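Flower-specific defensin (Nicotiana alata, PDB 4AAZ) defends the plant as an antifungal peptide, active against Fusarium oxysporum and Botrytis cinerea, and retards the growth of Helicoverpa caterpillars. Local coordinates at residues K22-E27 and R39-T44. Sequence-based numbering, arbitrary orientation. Where two conformers were deposited one is given.
Sequences KACISE and RRCLCT. With PO4 (phosphate ion), chain F; EDO (1,2-ethanediol), chain D.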
ATOM      1  N   LYS A  22       5.576  -4.453   1.608  1.00  2.93           N
ATOM      2  CA  LYS A  22       7.006  -4.180   1.568  1.00  3.01           C
ATOM      3  C   LYS A  22       7.264  -2.808   0.955  1.00  3.41           C
ATOM      4  O   LYS A  22       8.041  -2.026   1.491  1.00  3.71           O
ATOM      5  CB  LYS A  22       7.733  -5.287   0.803  1.00  4.43           C
ATOM      6  CG  LYS A  22       9.258  -5.116   0.717  1.00  7.63           C
ATOM      7  CD  LYS A  22       9.874  -6.240  -0.095  1.00 14.61           C
ATOM      8  CE  LYS A  22      10.099  -5.858  -1.517  1.00 33.19           C
ATOM      9  NZ  LYS A  22      11.281  -4.945  -1.612  1.00 34.04           N
ATOM     10  N   ALA A  23       6.635  -2.511  -0.174  1.00  3.34           N
ATOM     11  CA  ALA A  23       6.803  -1.204  -0.801  1.00  2.52           C
ATOM     12  C   ALA A  23       6.401  -0.089   0.128  1.00  2.37           C
ATOM     13  O   ALA A  23       7.095   0.903   0.277  1.00  3.53           O
ATOM     14  CB  ALA A  23       5.980  -1.160  -2.097  1.00  3.17           C
ATOM     15  N   CYS A  24       5.248  -0.233   0.768  1.00  2.83           N
ATOM     16  CA  CYS A  24       4.754   0.797   1.666  1.00  2.17           C
ATOM     17  C   CYS A  24       5.678   1.040   2.841  1.00  1.80           C
ATOM     18  O   CYS A  24       5.923   2.184   3.230  1.00  2.83           O
ATOM     19  CB  CYS A  24       3.352   0.431   2.117  1.00  3.76           C
ATOM     20  SG  CYS A  24       2.121   0.575   0.766  1.00  3.43           S
ATOM     21  N   ILE A  25       6.186  -0.043   3.424  1.00  2.74           N
ATOM     22  CA  ILE A  25       7.128   0.102   4.539  1.00  3.97           C
ATOM     23  C   ILE A  25       8.413   0.778   4.043  1.00  3.46           C
ATOM     24  O   ILE A  25       9.004   1.600   4.745  1.00  3.83           O
ATOM     25  CB  ILE A  25       7.349  -1.259   5.254  1.00  3.00           C
ATOM     26  CG1 ILE A  25       6.047  -1.637   5.940  1.00  4.22           C
ATOM     27  CG2 ILE A  25       8.470  -1.179   6.265  1.00  5.29           C
ATOM     28  CD1 ILE A  25       6.034  -3.022   6.585  1.00  6.32           C
ATOM     29  N   SER A  26       8.854   0.457   2.828  1.00  3.65           N
ATOM     30  CA  SER A  26      10.017   1.099   2.205  0.51  2.65           C
ATOM     31  C   SER A  26       9.822   2.596   2.085  1.00  5.39           C
ATOM     32  O   SER A  26      10.789   3.355   2.092  1.00  5.66           O
ATOM     33  CB  SER A  26      10.292   0.549   0.799  0.51  6.49           C
ATOM     34  OG  SER A  26      10.769  -0.779   0.807  0.51 12.81           O
ATOM     35  N   GLU A  27       8.552   3.017   1.959  1.00  3.21           N
ATOM     36  CA  GLU A  27       8.164   4.413   1.802  1.00  2.92           C
ATOM     37  C   GLU A  27       7.807   5.078   3.133  1.00  4.80           C
ATOM     38  O   GLU A  27       7.319   6.186   3.158  1.00  5.65           O
ATOM     39  CB  GLU A  27       6.974   4.515   0.854  1.00  3.44           C
ATOM     40  CG  GLU A  27       7.290   4.134  -0.570  1.00  4.55           C
ATOM     41  CD  GLU A  27       6.070   4.081  -1.467  1.00  5.03           C
ATOM     42  OE1 GLU A  27       5.276   5.044  -1.488  1.00  4.69           O
ATOM     43  OE2 GLU A  27       5.890   3.066  -2.191  1.00  5.44           O
ATOM     44  N   ARG A  39      -7.648  -2.182  -7.693  1.00  4.69           N
ATOM     45  CA  ARG A  39      -6.530  -3.098  -7.379  1.00  5.37           C
ATOM     46  C   ARG A  39      -5.222  -2.310  -7.266  1.00  4.43           C
ATOM     47  O   ARG A  39      -4.215  -2.610  -7.897  1.00  5.09           O
ATOM     48  CB  ARG A  39      -6.471  -4.260  -8.363  1.00  6.40           C
ATOM     49  CG  ARG A  39      -7.825  -4.958  -8.404  1.00  9.96           C
ATOM     50  CD  ARG A  39      -7.750  -6.364  -8.881  1.00 18.41           C
ATOM     51  NE  ARG A  39      -7.567  -6.397 -10.317  1.00 18.86           N
ATOM     52  CZ  ARG A  39      -7.534  -7.518 -11.030  1.00 19.28           C
ATOM     53  NH1 ARG A  39      -7.695  -8.680 -10.421  1.00 18.02           N
ATOM     54  NH2 ARG A  39      -7.348  -7.465 -12.342  1.00 20.45           N
ATOM     55  N   ARG A  40      -5.281  -1.296  -6.423  1.00  3.63           N
ATOM     56  CA  ARG A  40      -4.147  -0.453  -6.109  1.00  4.13           C
ATOM     57  C   ARG A  40      -3.489  -0.891  -4.797  1.00  2.74           C
ATOM     58  O   ARG A  40      -4.154  -1.417  -3.900  1.00  4.36           O
ATOM     59  CB  ARG A  40      -4.629   0.989  -5.977  1.00  6.56           C
ATOM     60  CG  ARG A  40      -5.344   1.487  -7.236  1.00  4.74           C
ATOM     61  CD  ARG A  40      -5.683   2.951  -7.167  1.00  7.75           C
ATOM     62  NE  ARG A  40      -6.731   3.205  -6.196  1.00  5.91           N
ATOM     63  CZ  ARG A  40      -6.853   4.319  -5.504  1.00  7.29           C
ATOM     64  NH1 ARG A  40      -5.956   5.295  -5.611  1.00 10.30           N
ATOM     65  NH2 ARG A  40      -7.896   4.477  -4.709  1.00  9.32           N
ATOM     66  N   CYS A  41      -2.180  -0.658  -4.682  1.00  2.60           N
ATOM     67  CA  CYS A  41      -1.500  -0.817  -3.405  1.00  2.60           C
ATOM     68  C   CYS A  41      -1.670   0.455  -2.598  1.00  2.46           C
ATOM     69  O   CYS A  41      -1.134   1.516  -2.989  1.00  3.83           O
ATOM     70  CB  CYS A  41      -0.037  -1.110  -3.669  1.00  3.87           C
ATOM     71  SG  CYS A  41       0.989  -1.182  -2.184  1.00  3.30           S
ATOM     72  N   LEU A  42      -2.450   0.362  -1.522  1.00  2.49           N
ATOM     73  CA  LEU A  42      -2.710   1.500  -0.659  1.00  2.83           C
ATOM     74  C   LEU A  42      -1.918   1.355   0.614  1.00  2.60           C
ATOM     75  O   LEU A  42      -2.068   0.371   1.355  1.00  3.65           O
ATOM     76  CB  LEU A  42      -4.201   1.629  -0.355  1.00  3.88           C
ATOM     77  CG  LEU A  42      -5.105   1.768  -1.580  1.00  2.83           C
ATOM     78  CD1 LEU A  42      -6.594   1.834  -1.129  1.00  7.29           C
ATOM     79  CD2 LEU A  42      -4.731   2.986  -2.389  1.00  5.19           C
ATOM     80  N   CYS A  43      -1.068   2.341   0.865  1.00  2.82           N
ATOM     81  CA  CYS A  43      -0.296   2.393   2.093  1.00  2.63           C
ATOM     82  C   CYS A  43      -1.092   3.070   3.197  1.00  3.78           C
ATOM     83  O   CYS A  43      -1.914   3.972   2.925  1.00  4.73           O
ATOM     84  CB  CYS A  43       1.010   3.173   1.896  1.00  4.33           C
ATOM     85  SG  CYS A  43       2.036   2.603   0.519  1.00  4.10           S
ATOM     86  N   THR A  44      -0.841   2.676   4.436  1.00  3.03           N
ATOM     87  CA  THR A  44      -1.478   3.312   5.573  1.00  3.10           C
ATOM     88  C   THR A  44      -0.449   3.704   6.623  1.00  4.41           C
ATOM     89  O   THR A  44       0.576   3.025   6.794  1.00  4.33           O
ATOM     90  CB  THR A  44      -2.545   2.415   6.220  1.00  3.47           C
ATOM     91  OG1 THR A  44      -2.011   1.112   6.474  1.00  4.93           O
ATOM     92  CG2 THR A  44      -3.734   2.284   5.321  1.00  5.94           C
TER
HETATM   93  P   PO4 F1051     -10.210   1.562  -5.221  1.00  8.74           P
HETATM   94  O1  PO4 F1051      -8.747   1.414  -5.469  1.00  8.60           O
HETATM   95  O2  PO4 F1051     -10.601   1.086  -3.840  1.00  9.83           O
HETATM   96  O3  PO4 F1051     -10.475   3.044  -5.213  1.00 12.03           O
HETATM   97  O4  PO4 F1051     -10.962   0.832  -6.244  1.00 11.42           O
HETATM   98  C1  EDO D1049      -8.272  -2.875 -12.157  1.00 25.65           C
HETATM   99  O1  EDO D1049      -7.560  -4.113 -12.164  1.00 26.26           O
HETATM  100  C2  EDO D1049      -7.293  -1.787 -12.557  1.00 25.23           C
HETATM  101  O2  EDO D1049      -6.686  -2.191 -13.799  1.00 25.35           O
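Cys24 on helix 17-26 is joined through its sulfur to Cys43 on the central strand 41-46, one of the disulfides of the cysteine-stabilised alpha-beta fold of plant defensins. Cys24 CA and Cys43 CA stand 5.3 Å apart, and the CB-SG-SG-CB torsion of -78° sets the two CB-SG bonds roughly crosswise. Each SG lies anti to its own carbonyl carbon, beside the backbone N, where it meets the other sulfur. Cys41, two residues earlier and on the same strand face, turns its sulfur anti to the backbone N (chi1 174°), and Cys41 SG lies 3.6 Å from Cys24 SG without bonding to it. Cys41 pairs instead with Cys20, one helical turn before Cys24, so two neighbouring disulfides clamp the helix to the sheet in a buried sulfur cluster. No hydrogen bond links the two segments. Leu42 points the other way, its CD2 4.0 Å above the centre of the Arg40 guanidinium. That group also forms a salt bridge through NH1 with Glu6, while its edge grips a phosphate, probably from the crystallisation liquor: Arg40 NE donates to phosphate O1 at 2.8 Å, nearly straight at 167°, and Arg40 NH2 reaches phosphate O3 at 3.0 Å.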